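Local coordinates for SusD-like carbohydrate binding protein (Bacteroides vulgatus, PDB 3LEW), which probably binds carbohydrate at the outer membrane as a member of the SusD family of nutrient-binding proteins, at residues N454-S459 against S465-Y470; G28-L33 against W254-A259; P290-L295 against E401-G406; D474-E477 against N482-K485; A212-R217 against Y350-E355. All coordinates share one frame; numbering follows the deposited sequence. Where two conformers were deposited one is given.

Interaction 1. Residues N454-S459 against S465-Y470; sequences NFPDKS and SKYYLY
The Phe455 ring carries Tyr467 CD2 and Ser465 OG over one face, the hydroxyl 3.3 Å from Phe455 CE2, and meets Tyr468 CE1 at its edge. Phe455 and Tyr467 lie nearly parallel, planes 21° apart, but are slid so far that they barely overlap; Phe455 turns its edge to the face of Tyr468 in an offset edge-to-face pair. Pro456 CD makes a CH-pi contact over one face of Tyr467, 3.8 Å from the ring centroid, and Lys466 CG lies over the opposite face. This aromatic cluster, extended edge-to-face by Phe73 and Phe461, joins two parts of the long loop between strand 440-448 and helix 474-479. Asp457 OD1 takes two bonds from Ser459, from N (3.0 Å, an Asx turn) and from OG, both from the same face of the carboxylate. Its OD2 accepts from a water that also accepts from Lys466 NZ, bridging the charges. Ser465 OG accepts from Tyr467 N at 3.0 Å, an ST turn.

Interaction 2. Residues G28-L33 against W254-A259; sequences GGWNYL and WIWGHA
An aromatic cluster of Trp30, Trp256 and His258 fastens helix 19-35 to strand 254-258, which pairs antiparallel with strand 341-345 and has a classic beta bulge where Ile255 and Trp256 both face Met344. Trp30 supplies nearly all of the helix side of the contact, and its indole reaches both partners at once. The outer carbons of its six-membered ring press on Trp256: CZ3 comes 3.5 Å from Trp256 CZ2, and CH2 sits over one face of the Trp256 indole, toward the rim. The two indoles are inclined by 35°, neither stacked nor edge-to-face. At the five-membered ring, NE1 turns to the His258 imidazole, whose plane is steeply inclined to it. CG of Trp30 stands trans to the main-chain nitrogen (chi1 177°), which directs the indole from the helix toward the strand. Replacing it with an alanine would probably open a gap between helix and strand, leave His258 ND1 without its weak donor and take from Trp256 the indole that lies over its face. The neighbours are held from elsewhere: Trp256 NE1 bonds to His198 O and meets Phe127 edge-to-face, while His258 NE2 pairs with Glu35 OE2, just beyond the helix segment. Across the contact, the sole hydrogen bond is weak and bent: Trp30 NE1 to His258 ND1, 3.4 Å, with an N-H...N angle of 140°.

Interaction 3. Residues P290-L295 against E401-G406; sequences PYFRDL and ELWGEG
The backbones stay well apart, Phe292 CA and Trp403 CA being 9.7 Å from each other, while 401-406 folds through a type II beta turn from Leu402 to Glu405, closed by Glu405 N to Leu402 O at 3.0 Å. Two side chains therefore span the distance. Trp403 CD1 lies over one face of the Phe292 ring, offset toward the rim and 3.5 Å from Phe292 CZ; Trp403 CB also nears that carbon, at 3.8 Å. The rings are oblique, the phenyl plane of Phe292 39° from that of the five-membered ring of Trp403 and their centroids 4.6 Å apart. Each side chain leaves its backbone with CG trans to N (chi1 176° for Phe292, -175° for Trp403), which brings both rings together between the two backbones. The contact joins the loop after strand 286-288 to the link between helices 387-401 and 408-414. Gly404, at the third position of the turn, has a positive phi that a side chain would strain. Substituting an alanine for Phe292 would probably uncover Trp403 CD1 and open a gap between the two loops. The indole keeps a separate anchor, Trp403 NE1 donating to Asp58 O, and Glu401 and Glu405 of the same segment both form salt bridges to Arg345.

Interaction 4. Residues D474-E477 against N482-K485; sequences DSEE and NLYK
Tyr484 and Leu483, from a type I beta turn spanning Asn482 to Lys485, fold back on helix 474-479 near the C-terminal end of the chain. The polar contact is one very short hydrogen bond: Tyr484 OH donates to Glu477 OE2 at 2.5 Å. The carboxylate oxygen sits at the edge of the tyrosine ring, near its plane, while the carboxylate plane stands 77° to the ring. With Lys489 NZ also forming a salt bridge to OE2, this oxygen is held by two partners, and the nearby ammonium would probably steady its negative charge. The apolar contact is made by Leu483, whose CD2 reaches Glu477 CG at 3.7 Å and, less closely, Glu476 CG at 4.2 Å. Glu476, bent at chi2 (80°), sends its carboxylate elsewhere, to Asn480 ND2 and Trp87 NE1. Glu477 instead runs extended beyond CG, chi2 -169°, which carries OE2 out to the phenol. Within the turn itself, Leu483 CG lies over the centre of the Tyr484 ring, 3.9 Å above its plane.

Interaction 5. Residues A212-R217 against Y350-E355; sequences ACLYAR and YLINAE
Glu355 OE1 forms a salt bridge to Arg414 NH2 and also has Leu214 CD2 beside it at 3.7 Å; the other oxygen, OE2, accepts from Trp395 NE1. With both oxygens occupied, the buried carboxylate is satisfied, and the nearby arginine would probably favour its charged form. The setting is helix-helix packing: the C-terminal part of helix 202-215 lies against helix 346-359, with Leu214 and Ile352 at closest backbone approach, 6.8 Å between CA atoms. Leu214 carries the contact from its side. Its CD1 is 4.0 Å from both Glu355 CG and Ile352 O, its CB is 4.1 Å from Ile352 CG2, and its side chain crosses that of Glu355 at about a right angle. A trans first torsion in Leu214, chi1 -174°, points the isobutyl group at the facing helix. Glu355 is likewise trans at chi1 and extended beyond CG; its CB and CG pass across the leucine methyls before the carboxylate reaches its polar partners. Trp219, from helix 219-232, also packs on Leu214. Just beyond Leu214 the first helix ends in a Schellman motif. Arg217, at positive phi, is the first residue to leave helical geometry, and its guanidinium stays remote from Glu355, with 6.4 Å from Arg217 NH1 to Glu355 OE2. One of the motif's two bonds back into the last turn runs from Arg217 N to Leu214 O, 3.0 Å.

Overall arrangement
Interactions 2, 3 and 5 hold together parts of the chain more than a hundred residues apart, whereas interactions 1 and 4 are local closures near the C-terminus, with segments adjoining in sequence and centres about 22 Å apart. Interaction 2 alternates along the chain with interaction 5, as interaction 5 does with interaction 3. Interactions 3 and 5 touch: Leu402 CD1 packs on Leu351 CD1 at 4.2 Å, joining the end of helix 387-401 to helix 346-359. Interactions 2 and 3 lie on opposite sides of the chain's centre, about 25 Å between their centres. Distant helices thus pack into one body, with interaction 4 farthest out, its centre about 26 Å from the centre of the chain.

Interaction 1. Residues N454-S459 against S465-Y470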
# COMPACT_ATOMS: atom_id res chain seq x y z
N ASN A 454 15.52 10.89 -13.15
CA ASN A 454 15.46 12.16 -12.42
C ASN A 454 14.04 12.64 -12.41
O ASN A 454 13.16 12.00 -13.00
CB ASN A 454 16.37 13.19 -13.09
CG ASN A 454 16.18 13.22 -14.57
OD1 ASN A 454 16.98 12.63 -15.32
ND2 ASN A 454 15.11 13.84 -15.02
N PHE A 455 13.78 13.73 -11.68
CA PHE A 455 12.46 14.29 -11.59
C PHE A 455 12.11 15.04 -12.87
O PHE A 455 13.01 15.33 -13.66
CB PHE A 455 12.35 15.21 -10.37
CG PHE A 455 12.38 14.50 -9.08
CD1 PHE A 455 11.46 13.47 -8.80
CD2 PHE A 455 13.27 14.87 -8.08
CE1 PHE A 455 11.46 12.83 -7.55
CE2 PHE A 455 13.27 14.25 -6.83
CZ PHE A 455 12.34 13.20 -6.57
N PRO A 456 10.82 15.35 -13.10
CA PRO A 456 10.44 15.97 -14.37
C PRO A 456 11.14 17.29 -14.69
O PRO A 456 11.34 17.60 -15.86
CB PRO A 456 8.93 16.21 -14.19
CG PRO A 456 8.50 15.16 -13.35
CD PRO A 456 9.61 14.91 -12.36
N ASP A 457 11.54 18.05 -13.68
CA ASP A 457 12.24 19.32 -13.93
C ASP A 457 13.78 19.16 -13.97
O ASP A 457 14.54 20.14 -13.80
CB ASP A 457 11.82 20.33 -12.89
CG ASP A 457 12.43 20.06 -11.54
OD1 ASP A 457 12.85 18.90 -11.28
OD2 ASP A 457 12.49 21.02 -10.74
N LYS A 458 14.21 17.92 -14.15
CA LYS A 458 15.62 17.49 -14.24
C LYS A 458 16.35 17.61 -12.90
O LYS A 458 17.57 17.46 -12.85
CB LYS A 458 16.37 18.25 -15.33
CG LYS A 458 15.68 18.21 -16.68
CD LYS A 458 15.43 16.80 -17.17
CE LYS A 458 15.69 16.68 -18.69
NZ LYS A 458 15.17 17.87 -19.46
N SER A 459 15.64 17.89 -11.82
CA SER A 459 16.24 17.76 -10.51
C SER A 459 16.65 16.32 -10.26
O SER A 459 15.91 15.39 -10.58
CB SER A 459 15.28 18.25 -9.44
OG SER A 459 15.10 19.64 -9.63
N SER A 465 11.28 15.43 -1.55
CA SER A 465 10.91 16.17 -2.77
C SER A 465 9.42 16.42 -2.85
O SER A 465 8.63 15.54 -2.53
CB SER A 465 11.34 15.35 -4.01
OG SER A 465 10.88 15.94 -5.23
N LYS A 466 9.05 17.60 -3.37
CA LYS A 466 7.67 17.88 -3.74
C LYS A 466 7.05 16.81 -4.62
O LYS A 466 5.86 16.61 -4.58
CB LYS A 466 7.55 19.26 -4.44
CG LYS A 466 8.08 19.33 -5.85
CD LYS A 466 8.20 20.80 -6.33
CE LYS A 466 8.58 20.87 -7.81
NZ LYS A 466 8.80 22.28 -8.32
N TYR A 467 7.86 16.13 -5.42
CA TYR A 467 7.33 15.12 -6.32
C TYR A 467 6.82 13.84 -5.62
O TYR A 467 6.17 13.01 -6.25
CB TYR A 467 8.35 14.78 -7.41
CG TYR A 467 8.59 15.91 -8.38
CD1 TYR A 467 7.65 16.20 -9.37
CD2 TYR A 467 9.76 16.71 -8.32
CE1 TYR A 467 7.84 17.25 -10.26
CE2 TYR A 467 9.95 17.75 -9.21
CZ TYR A 467 8.98 18.02 -10.17
OH TYR A 467 9.17 19.00 -11.10
N TYR A 468 7.13 13.69 -4.33
CA TYR A 468 6.70 12.52 -3.58
C TYR A 468 5.29 12.64 -3.01
O TYR A 468 4.72 11.65 -2.67
CB TYR A 468 7.66 12.23 -2.43
CG TYR A 468 9.09 11.91 -2.81
CD1 TYR A 468 9.41 11.29 -4.03
CD2 TYR A 468 10.13 12.08 -1.88
CE1 TYR A 468 10.73 10.99 -4.35
CE2 TYR A 468 11.48 11.81 -2.22
CZ TYR A 468 11.76 11.21 -3.44
OH TYR A 468 13.08 10.90 -3.80
N LEU A 469 4.78 13.86 -2.81
CA LEU A 469 3.53 13.98 -2.03
C LEU A 469 2.25 14.00 -2.81
O LEU A 469 2.16 14.65 -3.88
CB LEU A 469 3.58 15.21 -1.14
CG LEU A 469 4.73 15.35 -0.16
CD1 LEU A 469 4.51 16.67 0.69
CD2 LEU A 469 4.83 14.13 0.70
N TYR A 470 1.23 13.33 -2.27
CA TYR A 470 -0.14 13.54 -2.77
C TYR A 470 -0.56 14.96 -2.35
O TYR A 470 0.00 15.54 -1.39
CB TYR A 470 -1.12 12.53 -2.20
CG TYR A 470 -1.02 11.11 -2.78
CD1 TYR A 470 0.13 10.35 -2.65
CD2 TYR A 470 -2.14 10.52 -3.34
CE1 TYR A 470 0.19 8.98 -3.13
CE2 TYR A 470 -2.10 9.21 -3.82
CZ TYR A 470 -0.93 8.46 -3.72
OH TYR A 470 -0.96 7.14 -4.19
O HOH W 1 9.99 22.52 -10.87

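Interaction 2. Residues G28-L33 against W254-A259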
# COMPACT_ATOMS: atom_id res chain seq x y z
N GLY A 28 -21.21 -0.77 2.29
CA GLY A 28 -21.26 0.05 1.07
C GLY A 28 -20.04 0.96 0.93
O GLY A 28 -19.44 1.09 -0.17
N GLY A 29 -19.64 1.59 2.05
CA GLY A 29 -18.41 2.38 2.13
C GLY A 29 -17.19 1.58 1.71
O GLY A 29 -16.32 2.06 0.98
N TRP A 30 -17.08 0.35 2.24
CA TRP A 30 -15.95 -0.53 1.93
C TRP A 30 -15.92 -0.81 0.42
O TRP A 30 -14.88 -0.67 -0.26
CB TRP A 30 -16.05 -1.86 2.71
CG TRP A 30 -14.91 -2.77 2.32
CD1 TRP A 30 -14.97 -3.82 1.48
CD2 TRP A 30 -13.55 -2.62 2.69
NE1 TRP A 30 -13.72 -4.39 1.32
CE2 TRP A 30 -12.82 -3.67 2.06
CE3 TRP A 30 -12.87 -1.71 3.52
CZ2 TRP A 30 -11.44 -3.83 2.24
CZ3 TRP A 30 -11.50 -1.86 3.70
CH2 TRP A 30 -10.80 -2.93 3.05
N ASN A 31 -17.06 -1.22 -0.13
CA ASN A 31 -17.23 -1.47 -1.56
C ASN A 31 -16.80 -0.24 -2.38
O ASN A 31 -16.07 -0.33 -3.36
CB ASN A 31 -18.68 -1.82 -1.89
CG ASN A 31 -18.83 -2.52 -3.23
OD1 ASN A 31 -18.50 -3.70 -3.36
ND2 ASN A 31 -19.34 -1.80 -4.22
N TYR A 32 -17.29 0.93 -1.96
CA TYR A 32 -16.94 2.15 -2.69
C TYR A 32 -15.43 2.39 -2.68
O TYR A 32 -14.87 2.77 -3.72
CB TYR A 32 -17.67 3.36 -2.06
CG TYR A 32 -17.56 4.62 -2.85
CD1 TYR A 32 -18.34 4.81 -3.99
CD2 TYR A 32 -16.73 5.65 -2.46
CE1 TYR A 32 -18.23 5.99 -4.74
CE2 TYR A 32 -16.63 6.81 -3.21
CZ TYR A 32 -17.38 6.96 -4.35
OH TYR A 32 -17.28 8.15 -5.07
N LEU A 33 -14.78 2.17 -1.52
CA LEU A 33 -13.35 2.37 -1.39
C LEU A 33 -12.58 1.49 -2.36
O LEU A 33 -11.63 1.94 -2.97
CB LEU A 33 -12.91 2.05 0.03
CG LEU A 33 -11.47 2.15 0.36
CD1 LEU A 33 -10.97 3.58 0.12
CD2 LEU A 33 -11.20 1.71 1.85
N TRP A 254 -2.62 -13.80 4.56
CA TRP A 254 -3.36 -12.55 4.34
C TRP A 254 -4.23 -12.28 5.56
O TRP A 254 -5.16 -13.02 5.84
CB TRP A 254 -4.23 -12.59 3.10
CG TRP A 254 -3.56 -12.67 1.78
CD1 TRP A 254 -2.36 -13.30 1.47
CD2 TRP A 254 -4.08 -12.18 0.54
NE1 TRP A 254 -2.12 -13.21 0.11
CE2 TRP A 254 -3.16 -12.54 -0.49
CE3 TRP A 254 -5.25 -11.48 0.19
CZ2 TRP A 254 -3.38 -12.24 -1.82
CZ3 TRP A 254 -5.49 -11.20 -1.15
CH2 TRP A 254 -4.54 -11.57 -2.14
N ILE A 255 -3.93 -11.19 6.24
CA ILE A 255 -4.74 -10.70 7.34
C ILE A 255 -5.95 -9.93 6.83
O ILE A 255 -7.03 -10.04 7.38
CB ILE A 255 -3.89 -9.78 8.23
CG1 ILE A 255 -2.75 -10.61 8.86
CG2 ILE A 255 -4.74 -9.15 9.32
CD1 ILE A 255 -1.72 -9.75 9.61
N TRP A 256 -5.76 -9.20 5.73
CA TRP A 256 -6.78 -8.31 5.23
C TRP A 256 -6.67 -8.23 3.73
O TRP A 256 -5.56 -8.05 3.19
CB TRP A 256 -6.55 -6.91 5.83
CG TRP A 256 -7.71 -5.97 5.88
CD1 TRP A 256 -9.04 -6.28 5.98
CD2 TRP A 256 -7.64 -4.55 6.03
NE1 TRP A 256 -9.80 -5.14 6.13
CE2 TRP A 256 -8.96 -4.06 6.12
CE3 TRP A 256 -6.58 -3.63 6.03
CZ2 TRP A 256 -9.26 -2.70 6.24
CZ3 TRP A 256 -6.89 -2.30 6.12
CH2 TRP A 256 -8.21 -1.85 6.22
N GLY A 257 -7.80 -8.35 3.07
CA GLY A 257 -7.83 -8.25 1.65
C GLY A 257 -9.23 -8.18 1.08
O GLY A 257 -10.22 -8.44 1.76
N HIS A 258 -9.31 -7.86 -0.20
CA HIS A 258 -10.60 -7.63 -0.88
C HIS A 258 -10.84 -8.73 -1.94
O HIS A 258 -10.11 -8.84 -2.93
CB HIS A 258 -10.59 -6.23 -1.51
CG HIS A 258 -11.83 -5.86 -2.25
ND1 HIS A 258 -13.06 -5.79 -1.66
CD2 HIS A 258 -12.01 -5.49 -3.54
CE1 HIS A 258 -13.96 -5.43 -2.56
NE2 HIS A 258 -13.34 -5.22 -3.71
N ALA A 259 -11.88 -9.53 -1.74
CA ALA A 259 -12.19 -10.64 -2.66
C ALA A 259 -12.86 -10.11 -3.93
O ALA A 259 -13.44 -9.01 -3.95
CB ALA A 259 -13.12 -11.66 -2.00

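Interaction 3. Residues P290-L295 against E401-G406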
# COMPACT_ATOMS: atom_id res chain seq x y z
N PRO A 290 15.89 -4.41 -13.17
CA PRO A 290 16.69 -5.61 -13.19
C PRO A 290 17.65 -5.68 -12.00
O PRO A 290 17.96 -6.75 -11.53
CB PRO A 290 17.44 -5.50 -14.50
CG PRO A 290 16.44 -4.79 -15.42
CD PRO A 290 15.78 -3.78 -14.50
N TYR A 291 18.12 -4.53 -11.53
CA TYR A 291 18.98 -4.50 -10.34
C TYR A 291 18.30 -4.95 -9.03
O TYR A 291 19.00 -5.33 -8.09
CB TYR A 291 19.58 -3.11 -10.13
CG TYR A 291 20.53 -2.67 -11.23
CD1 TYR A 291 21.69 -3.41 -11.52
CD2 TYR A 291 20.25 -1.54 -12.02
CE1 TYR A 291 22.58 -2.99 -12.54
CE2 TYR A 291 21.14 -1.13 -13.04
CZ TYR A 291 22.28 -1.85 -13.31
OH TYR A 291 23.13 -1.44 -14.33
N PHE A 292 16.97 -4.91 -8.97
CA PHE A 292 16.23 -5.41 -7.80
C PHE A 292 16.48 -6.90 -7.55
O PHE A 292 16.53 -7.33 -6.41
CB PHE A 292 14.76 -5.13 -7.99
CG PHE A 292 13.85 -5.68 -6.92
CD1 PHE A 292 13.80 -5.07 -5.69
CD2 PHE A 292 13.06 -6.79 -7.17
CE1 PHE A 292 12.92 -5.51 -4.73
CE2 PHE A 292 12.19 -7.26 -6.19
CZ PHE A 292 12.16 -6.62 -4.97
N ARG A 293 16.70 -7.68 -8.61
CA ARG A 293 16.96 -9.11 -8.48
C ARG A 293 18.29 -9.36 -7.73
O ARG A 293 18.41 -10.33 -7.01
CB ARG A 293 16.97 -9.78 -9.84
CG ARG A 293 17.09 -11.32 -9.81
CD ARG A 293 16.88 -11.89 -11.19
NE ARG A 293 16.72 -13.35 -11.20
CZ ARG A 293 17.71 -14.22 -11.07
NH1 ARG A 293 18.97 -13.82 -10.89
NH2 ARG A 293 17.45 -15.53 -11.09
N ASP A 294 19.26 -8.46 -7.90
CA ASP A 294 20.52 -8.56 -7.18
C ASP A 294 20.45 -8.33 -5.67
O ASP A 294 21.45 -8.57 -4.96
CB ASP A 294 21.53 -7.56 -7.78
CG ASP A 294 21.91 -7.91 -9.20
OD1 ASP A 294 21.82 -9.12 -9.55
OD2 ASP A 294 22.32 -6.98 -9.94
N LEU A 295 19.32 -7.84 -5.16
CA LEU A 295 19.12 -7.72 -3.73
C LEU A 295 18.87 -9.06 -3.04
O LEU A 295 18.90 -9.09 -1.80
CB LEU A 295 17.95 -6.78 -3.43
CG LEU A 295 18.03 -5.34 -3.96
CD1 LEU A 295 16.80 -4.50 -3.54
CD2 LEU A 295 19.34 -4.69 -3.51
N GLU A 401 10.33 -8.11 0.19
CA GLU A 401 9.15 -8.93 0.56
C GLU A 401 7.84 -8.32 0.10
O GLU A 401 6.90 -9.06 -0.20
CB GLU A 401 9.14 -9.15 2.08
CG GLU A 401 7.89 -9.89 2.66
CD GLU A 401 7.72 -11.33 2.21
OE1 GLU A 401 8.66 -11.91 1.64
OE2 GLU A 401 6.62 -11.89 2.43
N LEU A 402 7.75 -6.98 0.12
CA LEU A 402 6.50 -6.25 -0.15
C LEU A 402 6.42 -5.61 -1.55
O LEU A 402 5.56 -4.77 -1.81
CB LEU A 402 6.26 -5.17 0.92
CG LEU A 402 6.24 -5.72 2.35
CD1 LEU A 402 6.20 -4.55 3.38
CD2 LEU A 402 5.08 -6.70 2.60
N TRP A 403 7.31 -6.02 -2.44
CA TRP A 403 7.37 -5.49 -3.81
C TRP A 403 6.00 -5.53 -4.44
O TRP A 403 5.32 -6.57 -4.44
CB TRP A 403 8.36 -6.31 -4.67
CG TRP A 403 8.55 -5.73 -6.05
CD1 TRP A 403 9.55 -4.89 -6.46
CD2 TRP A 403 7.68 -5.91 -7.21
NE1 TRP A 403 9.39 -4.57 -7.80
CE2 TRP A 403 8.25 -5.18 -8.27
CE3 TRP A 403 6.51 -6.63 -7.45
CZ2 TRP A 403 7.64 -5.12 -9.53
CZ3 TRP A 403 5.92 -6.56 -8.71
CH2 TRP A 403 6.51 -5.82 -9.72
N GLY A 404 5.56 -4.41 -4.99
CA GLY A 404 4.29 -4.41 -5.68
C GLY A 404 3.02 -4.31 -4.83
O GLY A 404 1.93 -4.20 -5.39
N GLU A 405 3.16 -4.34 -3.51
CA GLU A 405 2.01 -4.32 -2.61
C GLU A 405 1.62 -2.94 -2.06
O GLU A 405 0.67 -2.84 -1.30
CB GLU A 405 2.25 -5.28 -1.45
CG GLU A 405 2.29 -6.75 -1.93
CD GLU A 405 2.61 -7.71 -0.81
OE1 GLU A 405 1.72 -7.97 0.07
OE2 GLU A 405 3.75 -8.21 -0.85
N GLY A 406 2.32 -1.90 -2.49
CA GLY A 406 1.89 -0.53 -2.24
C GLY A 406 2.66 0.31 -1.23
O GLY A 406 2.13 1.31 -0.76

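Interaction 4. Residues D474-E477 against N482-K485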
# COMPACT_ATOMS: atom_id res chain seq x y z
N ASP A 474 -7.52 20.76 -6.36
CA ASP A 474 -7.91 22.11 -6.77
C ASP A 474 -9.33 22.45 -6.27
O ASP A 474 -9.57 23.61 -5.83
CB ASP A 474 -7.86 22.26 -8.29
CG ASP A 474 -6.42 22.40 -8.83
OD1 ASP A 474 -5.46 22.68 -8.07
OD2 ASP A 474 -6.28 22.22 -10.03
N SER A 475 -10.26 21.51 -6.38
CA SER A 475 -11.64 21.75 -5.96
C SER A 475 -11.69 22.09 -4.48
O SER A 475 -12.39 23.02 -4.08
CB SER A 475 -12.56 20.56 -6.29
OG SER A 475 -13.91 20.88 -5.96
N GLU A 476 -10.94 21.35 -3.66
CA GLU A 476 -10.91 21.63 -2.23
C GLU A 476 -10.33 23.01 -1.95
O GLU A 476 -10.81 23.73 -1.10
CB GLU A 476 -10.10 20.56 -1.49
CG GLU A 476 -10.01 20.77 0.02
CD GLU A 476 -11.24 20.30 0.78
OE1 GLU A 476 -12.01 19.45 0.23
OE2 GLU A 476 -11.38 20.74 1.95
N GLU A 477 -9.28 23.39 -2.67
CA GLU A 477 -8.70 24.75 -2.48
C GLU A 477 -9.66 25.88 -2.80
O GLU A 477 -9.60 26.97 -2.20
CB GLU A 477 -7.40 24.89 -3.27
CG GLU A 477 -6.29 24.06 -2.64
CD GLU A 477 -4.91 24.34 -3.20
OE1 GLU A 477 -4.81 24.82 -4.35
OE2 GLU A 477 -3.92 24.03 -2.53
N ASN A 482 -11.11 28.12 4.35
CA ASN A 482 -10.27 28.13 5.55
C ASN A 482 -9.15 27.07 5.57
O ASN A 482 -8.51 26.84 6.62
CB ASN A 482 -11.18 27.89 6.74
CG ASN A 482 -12.27 28.98 6.87
OD1 ASN A 482 -13.45 28.66 6.92
ND2 ASN A 482 -11.87 30.22 6.88
N LEU A 483 -8.94 26.41 4.43
CA LEU A 483 -8.09 25.25 4.34
C LEU A 483 -6.72 25.42 5.02
O LEU A 483 -6.28 24.54 5.77
CB LEU A 483 -7.89 24.89 2.86
CG LEU A 483 -7.11 23.64 2.51
CD1 LEU A 483 -7.71 22.39 3.14
CD2 LEU A 483 -7.03 23.56 0.96
N TYR A 484 -6.05 26.56 4.74
CA TYR A 484 -4.67 26.78 5.19
C TYR A 484 -4.59 27.78 6.33
O TYR A 484 -3.55 28.40 6.55
CB TYR A 484 -3.81 27.28 4.01
CG TYR A 484 -3.69 26.27 2.90
CD1 TYR A 484 -3.11 25.04 3.13
CD2 TYR A 484 -4.22 26.53 1.63
CE1 TYR A 484 -3.01 24.08 2.11
CE2 TYR A 484 -4.13 25.57 0.59
CZ TYR A 484 -3.55 24.36 0.84
OH TYR A 484 -3.44 23.42 -0.18
N LYS A 485 -5.70 27.96 7.03
CA LYS A 485 -5.75 28.92 8.11
C LYS A 485 -4.78 28.62 9.27
O LYS A 485 -4.14 29.56 9.80
CB LYS A 485 -7.16 29.03 8.65
CG LYS A 485 -7.36 30.18 9.61
CD LYS A 485 -8.78 30.13 10.21
CE LYS A 485 -9.02 31.25 11.22
NZ LYS A 485 -10.30 31.03 11.98

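Interaction 5. Residues A212-R217 against Y350-E355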
# COMPACT_ATOMS: atom_id res chain seq x y z
N ALA A 212 0.27 2.08 11.72
CA ALA A 212 0.08 3.50 12.03
C ALA A 212 1.06 4.02 13.07
O ALA A 212 1.63 5.12 12.92
CB ALA A 212 -1.41 3.76 12.49
N CYS A 213 1.29 3.22 14.11
CA CYS A 213 2.21 3.59 15.13
C CYS A 213 3.63 3.60 14.64
O CYS A 213 4.36 4.50 15.01
CB CYS A 213 2.08 2.68 16.34
SG CYS A 213 0.52 2.93 17.27
N LEU A 214 4.00 2.66 13.78
CA LEU A 214 5.32 2.73 13.15
C LEU A 214 5.51 4.02 12.34
O LEU A 214 6.55 4.70 12.47
CB LEU A 214 5.56 1.50 12.25
CG LEU A 214 6.99 1.43 11.68
CD1 LEU A 214 7.92 0.84 12.77
CD2 LEU A 214 7.03 0.53 10.40
N TYR A 215 4.55 4.34 11.47
CA TYR A 215 4.66 5.50 10.62
C TYR A 215 4.69 6.81 11.40
O TYR A 215 5.40 7.74 11.00
CB TYR A 215 3.52 5.52 9.61
CG TYR A 215 3.49 4.41 8.58
CD1 TYR A 215 4.42 3.37 8.57
CD2 TYR A 215 2.51 4.40 7.60
CE1 TYR A 215 4.36 2.38 7.61
CE2 TYR A 215 2.48 3.42 6.65
CZ TYR A 215 3.39 2.41 6.65
OH TYR A 215 3.29 1.40 5.71
N ALA A 216 3.98 6.84 12.52
CA ALA A 216 3.96 7.97 13.45
C ALA A 216 5.17 8.05 14.40
O ALA A 216 5.25 8.98 15.22
CB ALA A 216 2.64 7.94 14.29
N ARG A 217 6.09 7.08 14.31
CA ARG A 217 7.30 7.01 15.15
C ARG A 217 7.01 6.77 16.63
O ARG A 217 7.78 7.21 17.51
CB ARG A 217 8.21 8.25 14.90
CG ARG A 217 8.41 8.48 13.43
CD ARG A 217 9.43 9.63 13.11
NE ARG A 217 10.82 9.26 13.43
CZ ARG A 217 11.61 8.56 12.63
NH1 ARG A 217 11.19 8.12 11.47
NH2 ARG A 217 12.86 8.27 13.02
N TYR A 350 5.79 -8.95 10.93
CA TYR A 350 7.16 -9.31 11.35
C TYR A 350 8.12 -8.14 11.09
O TYR A 350 8.95 -7.80 11.92
CB TYR A 350 7.69 -10.51 10.58
CG TYR A 350 7.34 -11.88 11.10
CD1 TYR A 350 6.12 -12.47 10.79
CD2 TYR A 350 8.23 -12.59 11.86
CE1 TYR A 350 5.80 -13.74 11.22
CE2 TYR A 350 7.91 -13.88 12.32
CZ TYR A 350 6.70 -14.46 11.97
OH TYR A 350 6.42 -15.76 12.42
N LEU A 351 7.98 -7.52 9.93
CA LEU A 351 8.87 -6.40 9.56
C LEU A 351 8.62 -5.14 10.40
O LEU A 351 9.57 -4.48 10.78
CB LEU A 351 8.69 -6.09 8.08
CG LEU A 351 9.35 -7.13 7.15
CD1 LEU A 351 8.73 -6.99 5.74
CD2 LEU A 351 10.88 -6.90 7.07
N ILE A 352 7.35 -4.82 10.71
CA ILE A 352 7.01 -3.71 11.61
C ILE A 352 7.59 -3.95 13.03
O ILE A 352 8.17 -3.06 13.62
CB ILE A 352 5.48 -3.49 11.73
CG1 ILE A 352 4.86 -2.97 10.40
CG2 ILE A 352 5.12 -2.49 12.89
CD1 ILE A 352 3.38 -3.09 10.31
N ASN A 353 7.37 -5.15 13.54
CA ASN A 353 7.92 -5.56 14.82
C ASN A 353 9.45 -5.40 14.85
O ASN A 353 10.02 -4.79 15.79
CB ASN A 353 7.47 -6.98 15.13
CG ASN A 353 7.74 -7.39 16.55
OD1 ASN A 353 8.66 -8.18 16.79
ND2 ASN A 353 6.90 -6.91 17.52
N ALA A 354 10.13 -5.91 13.82
CA ALA A 354 11.58 -5.74 13.70
C ALA A 354 12.02 -4.28 13.70
O ALA A 354 12.92 -3.89 14.43
CB ALA A 354 12.16 -6.47 12.47
N GLU A 355 11.36 -3.46 12.91
CA GLU A 355 11.75 -2.05 12.80
C GLU A 355 11.50 -1.25 14.09
O GLU A 355 12.35 -0.46 14.52
CB GLU A 355 11.04 -1.40 11.60
CG GLU A 355 11.53 0.00 11.36
CD GLU A 355 10.98 0.67 10.09
OE1 GLU A 355 10.47 -0.04 9.18
OE2 GLU A 355 11.15 1.94 10.00